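PDB 6VXC: trans-4-hydroxy-L-proline dehydratase from Clostridioides difficile 70-100-2010, which catalyses the glycyl-radical dehydration of trans-4-hydroxy-L-proline to (S)-1-pyrroline-5-carboxylate during anaerobic hydroxyproline degradation. Local coordinates for residues A[223-231]-A[540-548]. Numbering follows the deposited sequence.
Sequences AMAIACDAM and PCPLMSTIV
P542 lies against A223 where the short helix 542-546 packs on the long helix 214-248. This is a near-perpendicular helix-helix contact in the pyruvate formate lyase-like part of this glycyl radical enzyme. The axes of 223-231 and 542-546 come within 8.1 Å and cross at -88°. It is buried, mostly apolar, and away from the probable active-site residues.

P542 is the first residue of the short helix, just after C541 at the N-cap. Its ring meets the long helix through CB and CG: CG is 3.6 Å from A223 CB, and CB rests on the A223 carbonyl. The methyl group of A227 sits over the backbone between P542 and L543. A227 CB is 3.7 Å from L543 CA, and the two backbones lie close here, with the CA atoms of A227 and L543 5.1 Å apart. The backbone N atoms of L543 and M544 at this helix start bond to the carboxylate of E293, on helix 276-293.

L543 sends CG anti to its backbone N (chi1 177°), which brings the branch end up against M231. The two side chains cross at about a right angle, with L543 CD1 3.6 Å from M231 CG and both methyls near SD. F72 of helix 64-78 also touches L543.

S545 offers its CB to the thioether end of M224, with M224 SD 3.9 Å away. Its hydroxyl bonds to the backbone N of Y558.

T546 and M224 run past each other in opposite directions. T546 CG2 touches M224 CB and the M224 carbonyl, and it also reaches C228 SG. T546 OG1 turns back along its own helix and donates to L543 O at 2.7 Å, in the carbonyl plane.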
loop_
_atom_site.group_PDB
_atom_site.type_symbol
_atom_site.label_atom_id
_atom_site.label_comp_id
_atom_site.label_asym_id
_atom_site.label_seq_id
_atom_site.Cartn_x
_atom_site.Cartn_y
_atom_site.Cartn_z
ATOM N N ALA A 223 -0.257 -10.755 -26.452
ATOM C CA ALA A 223 0.420 -9.709 -25.700
ATOM C C ALA A 223 1.354 -10.299 -24.644
ATOM O O ALA A 223 2.465 -9.803 -24.441
ATOM C CB ALA A 223 -0.606 -8.775 -25.060
ATOM N N MET A 224 0.910 -11.349 -23.953
ATOM C CA MET A 224 1.759 -11.970 -22.940
ATOM C C MET A 224 3.047 -12.498 -23.548
ATOM O O MET A 224 4.118 -12.393 -22.936
ATOM C CB MET A 224 1.001 -13.083 -22.214
ATOM C CG MET A 224 -0.105 -12.583 -21.303
ATOM S SD MET A 224 -0.960 -13.950 -20.509
ATOM C CE MET A 224 -2.646 -13.460 -20.737
ATOM N N ALA A 225 2.961 -13.080 -24.750
ATOM C CA ALA A 225 4.149 -13.601 -25.426
ATOM C C ALA A 225 5.142 -12.490 -25.746
ATOM O O ALA A 225 6.361 -12.665 -25.604
ATOM C CB ALA A 225 3.741 -14.346 -26.701
ATOM N N ILE A 226 4.640 -11.343 -26.191
ATOM C CA ILE A 226 5.514 -10.209 -26.451
ATOM C C ILE A 226 6.157 -9.717 -25.156
ATOM O O ILE A 226 7.330 -9.340 -25.139
ATOM C CB ILE A 226 4.726 -9.100 -27.175
ATOM C CG1 ILE A 226 4.336 -9.579 -28.595
ATOM C CG2 ILE A 226 5.533 -7.820 -27.194
ATOM C CD1 ILE A 226 3.260 -8.736 -29.271
ATOM N N ALA A 227 5.401 -9.710 -24.057
ATOM C CA ALA A 227 5.974 -9.323 -22.770
ATOM C C ALA A 227 7.110 -10.260 -22.356
ATOM O O ALA A 227 8.113 -9.812 -21.788
ATOM C CB ALA A 227 4.878 -9.287 -21.702
ATOM N N CYS A 228 6.962 -11.564 -22.616
ATOM C CA CYS A 228 8.041 -12.513 -22.325
ATOM C C CYS A 228 9.303 -12.165 -23.102
ATOM O O CYS A 228 10.409 -12.170 -22.547
ATOM C CB CYS A 228 7.614 -13.947 -22.654
ATOM S SG CYS A 228 6.334 -14.678 -21.603
ATOM N N ASP A 229 9.157 -11.898 -24.406
ATOM C CA ASP A 229 10.305 -11.492 -25.212
ATOM C C ASP A 229 10.981 -10.260 -24.632
ATOM O O ASP A 229 12.207 -10.129 -24.692
ATOM C CB ASP A 229 9.886 -11.201 -26.659
ATOM C CG ASP A 229 9.455 -12.437 -27.415
ATOM O OD1 ASP A 229 9.929 -13.540 -27.080
ATOM O OD2 ASP A 229 8.651 -12.289 -28.362
ATOM N N ALA A 230 10.192 -9.311 -24.128
ATOM C CA ALA A 230 10.783 -8.119 -23.539
ATOM C C ALA A 230 11.649 -8.475 -22.330
ATOM O O ALA A 230 12.740 -7.923 -22.155
ATOM C CB ALA A 230 9.688 -7.121 -23.168
ATOM N N MET A 231 11.183 -9.388 -21.480
ATOM C CA MET A 231 11.998 -9.748 -20.321
ATOM C C MET A 231 13.293 -10.427 -20.756
ATOM O O MET A 231 14.358 -10.171 -20.186
ATOM C CB MET A 231 11.203 -10.639 -19.357
ATOM C CG MET A 231 10.009 -9.927 -18.706
ATOM S SD MET A 231 10.467 -8.458 -17.779
ATOM C CE MET A 231 11.372 -9.154 -16.414
ATOM N N PRO A 540 -4.442 -2.791 -19.818
ATOM C CA PRO A 540 -4.085 -4.204 -19.707
ATOM C C PRO A 540 -2.611 -4.308 -19.371
ATOM O O PRO A 540 -1.814 -3.437 -19.708
ATOM C CB PRO A 540 -4.401 -4.770 -21.095
ATOM C CG PRO A 540 -4.298 -3.605 -22.007
ATOM C CD PRO A 540 -4.780 -2.420 -21.204
ATOM N N CYS A 541 -2.256 -5.343 -18.634
ATOM C CA CYS A 541 -0.882 -5.510 -18.165
ATOM C C CYS A 541 -0.404 -6.904 -18.535
ATOM O O CYS A 541 -0.364 -7.801 -17.688
ATOM C CB CYS A 541 -0.783 -5.233 -16.659
ATOM S SG CYS A 541 -2.084 -6.030 -15.662
ATOM N N PRO A 542 -0.020 -7.120 -19.799
ATOM C CA PRO A 542 0.421 -8.467 -20.208
ATOM C C PRO A 542 1.609 -8.980 -19.413
ATOM O O PRO A 542 1.675 -10.187 -19.153
ATOM C CB PRO A 542 0.789 -8.308 -21.692
ATOM C CG PRO A 542 0.335 -6.956 -22.092
ATOM C CD PRO A 542 0.109 -6.124 -20.868
ATOM N N LEU A 543 2.549 -8.129 -19.008
ATOM C CA LEU A 543 3.666 -8.664 -18.230
ATOM C C LEU A 543 3.171 -9.215 -16.896
ATOM O O LEU A 543 3.400 -10.383 -16.579
ATOM C CB LEU A 543 4.760 -7.611 -18.018
ATOM C CG LEU A 543 5.937 -8.075 -17.140
ATOM C CD1 LEU A 543 6.628 -9.298 -17.772
ATOM C CD2 LEU A 543 6.975 -6.954 -16.903
ATOM N N MET A 544 2.421 -8.421 -16.130
ATOM C CA MET A 544 1.918 -8.943 -14.860
ATOM C C MET A 544 1.116 -10.229 -15.064
ATOM O O MET A 544 1.211 -11.162 -14.257
ATOM C CB MET A 544 1.072 -7.893 -14.136
ATOM C CG MET A 544 0.526 -8.366 -12.781
ATOM S SD MET A 544 1.828 -8.472 -11.519
ATOM C CE MET A 544 2.133 -6.727 -11.276
ATOM N N SER A 545 0.341 -10.306 -16.150
ATOM C CA SER A 545 -0.484 -11.484 -16.376
ATOM C C SER A 545 0.349 -12.756 -16.498
ATOM O O SER A 545 -0.128 -13.835 -16.138
ATOM C CB SER A 545 -1.355 -11.290 -17.619
ATOM O OG SER A 545 -2.205 -10.164 -17.471
ATOM N N THR A 546 1.580 -12.666 -17.013
ATOM C CA THR A 546 2.368 -13.878 -17.225
ATOM C C THR A 546 2.725 -14.582 -15.923
ATOM O O THR A 546 2.990 -15.785 -15.943
ATOM C CB THR A 546 3.665 -13.579 -17.989
ATOM O OG1 THR A 546 4.503 -12.721 -17.196
ATOM C CG2 THR A 546 3.379 -12.932 -19.375
ATOM N N ILE A 547 2.717 -13.881 -14.789
ATOM C CA ILE A 547 3.194 -14.464 -13.545
ATOM C C ILE A 547 2.097 -14.582 -12.487
ATOM O O ILE A 547 2.399 -14.843 -11.333
ATOM C CB ILE A 547 4.395 -13.677 -12.985
ATOM C CG1 ILE A 547 3.990 -12.226 -12.752
ATOM C CG2 ILE A 547 5.617 -13.827 -13.904
ATOM C CD1 ILE A 547 5.005 -11.416 -11.974
ATOM N N VAL A 548 0.864 -14.364 -12.867
ATOM C CA VAL A 548 -0.219 -14.455 -11.954
ATOM C C VAL A 548 -1.179 -15.580 -12.295
ATOM O O VAL A 548 -1.765 -15.597 -13.357
ATOM C CB VAL A 548 -1.028 -13.148 -11.870
ATOM C CG1 VAL A 548 -2.319 -13.393 -11.132
ATOM C CG2 VAL A 548 -0.251 -12.004 -11.294
#